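Side-chain contacts in carbohydrate esterase family 2 (CE2) (Chaetomium olivicolor, PDB 4XVH), which is a putative acetyl xylan esterase, probably removing acetyl groups from xylan, and joins an SGNH-type hydrolase fold to a jelly-roll carbohydrate-binding domain: residues V44-V47 with P53-I56; R80-P85 with G124-F129; N150-D155 with V318-I323. All coordinates share one frame; numbering follows the deposited sequence.

Contact 1. Residues V44-V47 with P53-I56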
# COMPACT_ATOMS: atom_id res chain seq x y z
N VAL A 44 -0.45 11.56 -7.97
CA VAL A 44 0.79 11.49 -7.25
C VAL A 44 0.83 12.66 -6.31
O VAL A 44 0.18 13.70 -6.57
CB VAL A 44 2.04 11.55 -8.19
CG1 VAL A 44 2.05 10.40 -9.20
CG2 VAL A 44 2.07 12.91 -8.92
N ASP A 45 1.60 12.49 -5.23
CA ASP A 45 2.04 13.58 -4.37
C ASP A 45 3.43 14.01 -4.79
O ASP A 45 4.31 13.16 -4.91
CB ASP A 45 2.12 13.14 -2.90
CG ASP A 45 0.79 13.14 -2.20
OD1 ASP A 45 -0.23 13.54 -2.81
OD2 ASP A 45 0.79 12.77 -1.00
N LEU A 46 3.66 15.31 -4.97
CA LEU A 46 5.02 15.79 -5.21
C LEU A 46 5.41 16.64 -4.00
O LEU A 46 4.73 17.64 -3.70
CB LEU A 46 5.09 16.61 -6.51
CG LEU A 46 6.47 17.17 -6.86
CD1 LEU A 46 7.40 16.05 -7.34
CD2 LEU A 46 6.33 18.26 -7.92
N VAL A 47 6.46 16.22 -3.27
CA VAL A 47 6.84 16.91 -2.04
C VAL A 47 8.19 17.60 -2.26
O VAL A 47 9.18 16.94 -2.59
CB VAL A 47 6.90 15.95 -0.83
CG1 VAL A 47 7.63 16.62 0.33
CG2 VAL A 47 5.47 15.52 -0.41
N PRO A 53 2.33 18.23 0.36
CA PRO A 53 2.26 17.49 -0.91
C PRO A 53 1.55 18.28 -2.00
O PRO A 53 0.52 18.87 -1.71
CB PRO A 53 1.46 16.23 -0.53
CG PRO A 53 1.70 16.06 0.92
CD PRO A 53 1.77 17.46 1.48
N ILE A 54 2.12 18.33 -3.20
CA ILE A 54 1.40 18.92 -4.33
C ILE A 54 0.70 17.77 -5.00
O ILE A 54 1.36 16.80 -5.39
CB ILE A 54 2.33 19.64 -5.32
CG1 ILE A 54 3.19 20.68 -4.57
CG2 ILE A 54 1.50 20.27 -6.45
CD1 ILE A 54 4.31 21.32 -5.41
N VAL A 55 -0.63 17.81 -5.07
CA VAL A 55 -1.37 16.68 -5.61
C VAL A 55 -1.57 16.86 -7.10
O VAL A 55 -2.15 17.87 -7.54
CB VAL A 55 -2.73 16.50 -4.93
CG1 VAL A 55 -3.46 15.29 -5.53
CG2 VAL A 55 -2.53 16.33 -3.41
N ILE A 56 -1.08 15.90 -7.87
CA ILE A 56 -1.14 15.99 -9.31
C ILE A 56 -1.88 14.78 -9.87
O ILE A 56 -1.55 13.66 -9.50
CB ILE A 56 0.27 16.05 -9.90
CG1 ILE A 56 1.04 17.23 -9.30
CG2 ILE A 56 0.22 16.19 -11.43
CD1 ILE A 56 2.53 17.18 -9.64
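V44 and I56 make a hydrogen-bonded antiparallel pair. Their side chains meet at a slant, with V44 CG2 3.7 Å from I56 CB, and their backbones are joined both ways: V44 N to I56 O, and I56 N to V44 O at 2.8 Å with an N-H...O angle of 175°. L46 and I54 repeat the hydrogen-bonded pairing two residues on, with I54 N to L46 O at 2.7 Å. The side chains of V44, L46, I54 and I56 share one face. There the first torsion of I56 (chi1 -56°) sets CG1 anti to the carbonyl carbon, and the extended chain then brings CD1 to 4.1 Å from L46 CB. These strands make a beta hairpin in one sheet of the jelly-roll sandwich. V44 and L46, which also pack on L79 of the adjoining strand 73-81, are buried toward the sandwich interior; I54 and I56 stay partly open, although I56, like L46, reaches I64 of the opposing sheet. The reverse face is sparser. Its non-hydrogen-bonded pair, D45 and V55, meets through D45 OD1 and V55 CG2 at 3.7 Å, side by side, and V55 is exposed. The exposed ring of P53 lies beside the carboxylate, with CB 3.6 Å from D45 OD2, and P53 CG is 4.0 Å from V47 CG2. D45 is nevertheless buried, and its OD1 is held in a salt bridge by R82.

Contact 2. Residues R80-P85 with G124-F129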
# COMPACT_ATOMS: atom_id res chain seq x y z
N ARG A 80 5.51 10.43 -4.89
CA ARG A 80 4.89 9.16 -4.56
C ARG A 80 3.50 8.98 -5.15
O ARG A 80 2.69 9.91 -5.11
CB ARG A 80 4.83 9.00 -3.07
CG ARG A 80 6.15 8.49 -2.50
CD ARG A 80 5.96 8.27 -1.08
NE ARG A 80 7.16 7.91 -0.32
CZ ARG A 80 7.70 6.70 -0.26
NH1 ARG A 80 7.24 5.71 -1.01
NH2 ARG A 80 8.74 6.48 0.53
N ARG A 81 3.24 7.82 -5.73
CA ARG A 81 1.95 7.49 -6.26
C ARG A 81 0.92 7.40 -5.15
O ARG A 81 1.09 6.71 -4.22
CB ARG A 81 1.98 6.12 -6.92
CG ARG A 81 1.80 6.08 -8.40
CD ARG A 81 2.12 4.71 -8.92
NE ARG A 81 1.03 3.80 -9.20
CZ ARG A 81 0.06 4.02 -10.05
NH1 ARG A 81 -0.08 5.18 -10.61
NH2 ARG A 81 -0.82 3.10 -10.28
N ARG A 82 -0.19 8.05 -5.35
CA ARG A 82 -1.31 7.98 -4.42
C ARG A 82 -2.23 6.78 -4.74
O ARG A 82 -2.94 6.28 -3.85
CB ARG A 82 -2.16 9.26 -4.51
CG ARG A 82 -1.46 10.53 -4.07
CD ARG A 82 -2.11 11.75 -4.67
NE ARG A 82 -3.52 11.91 -4.32
CZ ARG A 82 -3.96 12.50 -3.19
NH1 ARG A 82 -3.11 12.99 -2.29
NH2 ARG A 82 -5.27 12.63 -2.97
N SER A 83 -2.25 6.39 -6.01
CA SER A 83 -3.28 5.51 -6.55
C SER A 83 -2.76 4.14 -6.95
O SER A 83 -1.59 3.82 -6.71
CB SER A 83 -3.96 6.18 -7.77
OG SER A 83 -3.00 6.52 -8.76
N GLU A 84 -3.60 3.34 -7.60
CA GLU A 84 -3.31 1.91 -7.73
C GLU A 84 -3.35 1.41 -9.18
O GLU A 84 -3.89 2.08 -10.06
CB GLU A 84 -4.30 1.11 -6.87
CG GLU A 84 -5.74 1.15 -7.46
CD GLU A 84 -6.72 0.34 -6.63
OE1 GLU A 84 -6.57 -0.91 -6.58
OE2 GLU A 84 -7.62 0.97 -6.02
N PRO A 85 -2.77 0.23 -9.43
CA PRO A 85 -2.67 -0.25 -10.81
C PRO A 85 -4.01 -0.39 -11.52
O PRO A 85 -4.06 -0.22 -12.74
CB PRO A 85 -2.00 -1.63 -10.67
CG PRO A 85 -1.61 -1.78 -9.26
CD PRO A 85 -1.96 -0.56 -8.49
N GLY A 124 -10.58 5.75 -1.86
CA GLY A 124 -11.63 6.62 -1.33
C GLY A 124 -11.25 7.50 -0.14
O GLY A 124 -12.11 8.20 0.43
N LEU A 125 -9.96 7.50 0.21
CA LEU A 125 -9.50 8.10 1.47
C LEU A 125 -9.81 9.61 1.55
O LEU A 125 -10.27 10.11 2.58
CB LEU A 125 -7.99 7.84 1.64
CG LEU A 125 -7.36 8.09 3.01
CD1 LEU A 125 -6.03 7.28 3.12
CD2 LEU A 125 -7.11 9.60 3.29
N ASP A 126 -9.57 10.32 0.45
CA ASP A 126 -9.79 11.77 0.43
C ASP A 126 -11.25 12.09 0.12
O ASP A 126 -11.61 13.27 0.03
CB ASP A 126 -8.90 12.46 -0.62
CG ASP A 126 -7.44 12.60 -0.19
OD1 ASP A 126 -7.02 11.97 0.78
OD2 ASP A 126 -6.68 13.35 -0.84
N GLY A 127 -12.07 11.07 -0.12
CA GLY A 127 -13.42 11.35 -0.58
C GLY A 127 -14.35 11.68 0.58
O GLY A 127 -14.12 11.25 1.70
N THR A 128 -15.38 12.47 0.31
CA THR A 128 -16.43 12.74 1.29
C THR A 128 -17.61 11.82 0.95
O THR A 128 -18.15 11.94 -0.14
CB THR A 128 -16.91 14.21 1.23
OG1 THR A 128 -15.78 15.11 1.27
CG2 THR A 128 -17.88 14.52 2.36
N PHE A 129 -17.98 10.90 1.84
CA PHE A 129 -19.11 10.03 1.51
C PHE A 129 -20.37 10.88 1.35
O PHE A 129 -20.57 11.82 2.10
CB PHE A 129 -19.33 8.95 2.58
CG PHE A 129 -20.42 7.97 2.24
CD1 PHE A 129 -21.74 8.25 2.53
CD2 PHE A 129 -20.11 6.77 1.62
CE1 PHE A 129 -22.74 7.36 2.21
CE2 PHE A 129 -21.10 5.87 1.30
CZ PHE A 129 -22.42 6.17 1.59
O HOH W 1 -4.85 15.01 -0.52
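With CG anti to its carbonyl carbon (chi1 -65°) and a bend at chi3, R82 carries its guanidinium to D126, whose carboxylate leaves the backbone with a similar first torsion. The side chains cross at about a right angle, their flat groups 67° apart. NH2 of R82 lies 2.7 Å from OD2 of D126 in a salt bridge with a hydrogen-bond angle of 156°. OD2 sits at the edge of the guanidinium, close to its plane, but the nitrogen approaches from above the carboxylate plane. With D126 OD1 4.2 Å from R82 NH2, this is a single-point bond and not the coplanar two-bond pairing. A water spans the same pair, accepting from R82 NH1 at 3.2 Å and donating to D126 OD2. The D126 end belongs to a type I turn from G124 to G127, in the loop after helix 118-121. R82 directly follows strand 73-81 of the jelly-roll domain, so the bridge ties that domain to the hydrolase fold. R82 has further partners in D45 and, through NH2, the A136 carbonyl. A buried guanidinium with carboxylates at two of its nitrogens is well compensated, and its charge would be expected to favour the ionised form of D126.

Contact 3. Residues N150-D155 with V318-I323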
# COMPACT_ATOMS: atom_id res chain seq x y z
N ASN A 150 6.23 5.86 8.21
CA ASN A 150 6.73 7.21 8.46
C ASN A 150 7.11 7.43 9.94
O ASN A 150 8.14 8.00 10.25
CB ASN A 150 5.70 8.27 8.09
CG ASN A 150 5.42 8.37 6.58
OD1 ASN A 150 6.17 7.85 5.72
ND2 ASN A 150 4.34 9.07 6.25
N ALA A 151 6.22 7.03 10.86
CA ALA A 151 6.48 7.23 12.29
C ALA A 151 7.74 6.45 12.75
O ALA A 151 8.44 6.85 13.68
CB ALA A 151 5.25 6.78 13.13
N LEU A 152 8.01 5.33 12.08
CA LEU A 152 9.16 4.50 12.45
C LEU A 152 10.41 4.89 11.66
O LEU A 152 11.46 4.27 11.81
CB LEU A 152 8.84 3.02 12.21
CG LEU A 152 7.65 2.54 13.06
CD1 LEU A 152 7.27 1.15 12.63
CD2 LEU A 152 8.03 2.59 14.54
N GLY A 153 10.29 5.89 10.80
CA GLY A 153 11.43 6.30 10.01
C GLY A 153 11.83 5.21 9.01
O GLY A 153 13.01 5.12 8.64
N ALA A 154 10.87 4.38 8.58
CA ALA A 154 11.20 3.26 7.69
C ALA A 154 10.81 3.49 6.23
O ALA A 154 9.79 4.10 5.95
CB ALA A 154 10.52 1.98 8.17
N ASP A 155 11.64 2.98 5.31
CA ASP A 155 11.22 2.85 3.92
C ASP A 155 10.11 1.79 3.88
O ASP A 155 10.00 0.94 4.78
CB ASP A 155 12.40 2.43 3.01
CG ASP A 155 13.07 3.63 2.35
OD1 ASP A 155 12.44 4.70 2.26
OD2 ASP A 155 14.23 3.51 1.94
N VAL A 318 -1.48 3.01 16.14
CA VAL A 318 -1.54 1.68 16.76
C VAL A 318 -0.49 0.76 16.13
O VAL A 318 0.25 0.06 16.82
CB VAL A 318 -2.94 1.05 16.59
CG1 VAL A 318 -2.91 -0.43 16.89
CG2 VAL A 318 -3.96 1.79 17.48
N LEU A 319 -0.42 0.75 14.81
CA LEU A 319 0.48 -0.17 14.13
C LEU A 319 1.94 0.22 14.32
O LEU A 319 2.80 -0.64 14.54
CB LEU A 319 0.12 -0.24 12.64
CG LEU A 319 1.03 -1.11 11.78
CD1 LEU A 319 1.02 -2.57 12.28
CD2 LEU A 319 0.60 -0.97 10.28
N ALA A 320 2.22 1.52 14.28
CA ALA A 320 3.58 1.95 14.55
C ALA A 320 4.07 1.45 15.92
O ALA A 320 5.19 0.93 16.06
CB ALA A 320 3.69 3.47 14.47
N LYS A 321 3.23 1.60 16.96
CA LYS A 321 3.64 1.16 18.29
C LYS A 321 3.83 -0.37 18.35
O LYS A 321 4.72 -0.88 19.03
CB LYS A 321 2.61 1.57 19.36
CG LYS A 321 2.46 3.08 19.60
CD LYS A 321 1.56 3.28 20.81
CE LYS A 321 1.00 4.67 20.93
NZ LYS A 321 -0.16 4.67 21.91
N ALA A 322 2.95 -1.10 17.68
CA ALA A 322 3.01 -2.56 17.71
C ALA A 322 4.27 -3.09 17.03
O ALA A 322 4.86 -4.06 17.49
CB ALA A 322 1.78 -3.14 17.05
N ILE A 323 4.65 -2.48 15.91
CA ILE A 323 5.85 -2.88 15.20
C ILE A 323 7.04 -2.51 16.07
O ILE A 323 7.97 -3.34 16.27
CB ILE A 323 5.96 -2.19 13.81
CG1 ILE A 323 4.81 -2.66 12.89
CG2 ILE A 323 7.33 -2.43 13.21
CD1 ILE A 323 4.73 -1.96 11.51
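A320 is the first residue of 318-323 to meet the other segment: its CB faces the CB of A151 at 3.9 Å, methyl against methyl, where the two backbones are nearest (CA to CA 6.4 Å). The same CB lies 4.3 Å from CG of L152, and the A320 carbonyl O is approached by L152 CD2 at 3.6 Å. L152 therefore straddles the helix surface, one methyl over the backbone of A320 and the other directed further along the helix. Around this point the fold is the alpha/beta/alpha sandwich of SGNH hydrolases: helices 144-151 and 309-327 pack beside each other over the parallel sheet, and L152 touches I112 of strand 111-116. Helix 144-151 ends in a Schellman motif, in which G153 takes positive phi and its N bonds back to N150 O at 3.1 Å. The chain thereby turns away toward strand 155-160 just after L152 has entered the interface. One turn past A320, I323 receives the other methyl: CD1 of L152 is 3.6 Å from I323 CG2 and 3.8 Å from I323 CB, the side chains crossing at a slant. With CG2 anti to its backbone N and CG1 beside it (chi1 -65°), I323 turns its CG2 methyl and CB branch point to the leucine. I323 also touches I112, and A207 and V209 of strand 207-211.

How the contacts relate
Contacts 1 and 2 are directly connected, their centres 12 Å apart: D45 N lies 2.8 Å from R80 O, a probable hydrogen bond between neighbouring strands of one sheet, and the D45 OD1 to R82 NH1 salt bridge measures 3.0 Å. Contact 3 lies apart, its centre 21 Å from that of contact 2 and 22 Å from that of contact 1, though the nearest atoms of contacts 2 and 3 are about 4 Å apart without touching. Helix 309-327 relates these two, since it carries 318-323 while L125 of 124-129 packs on its A309 and H312. Contact 2 also leads to the pocket occupied by the polyether ligand: E84 hydrogen-bonds S162, which lines that pocket with S118 and H306.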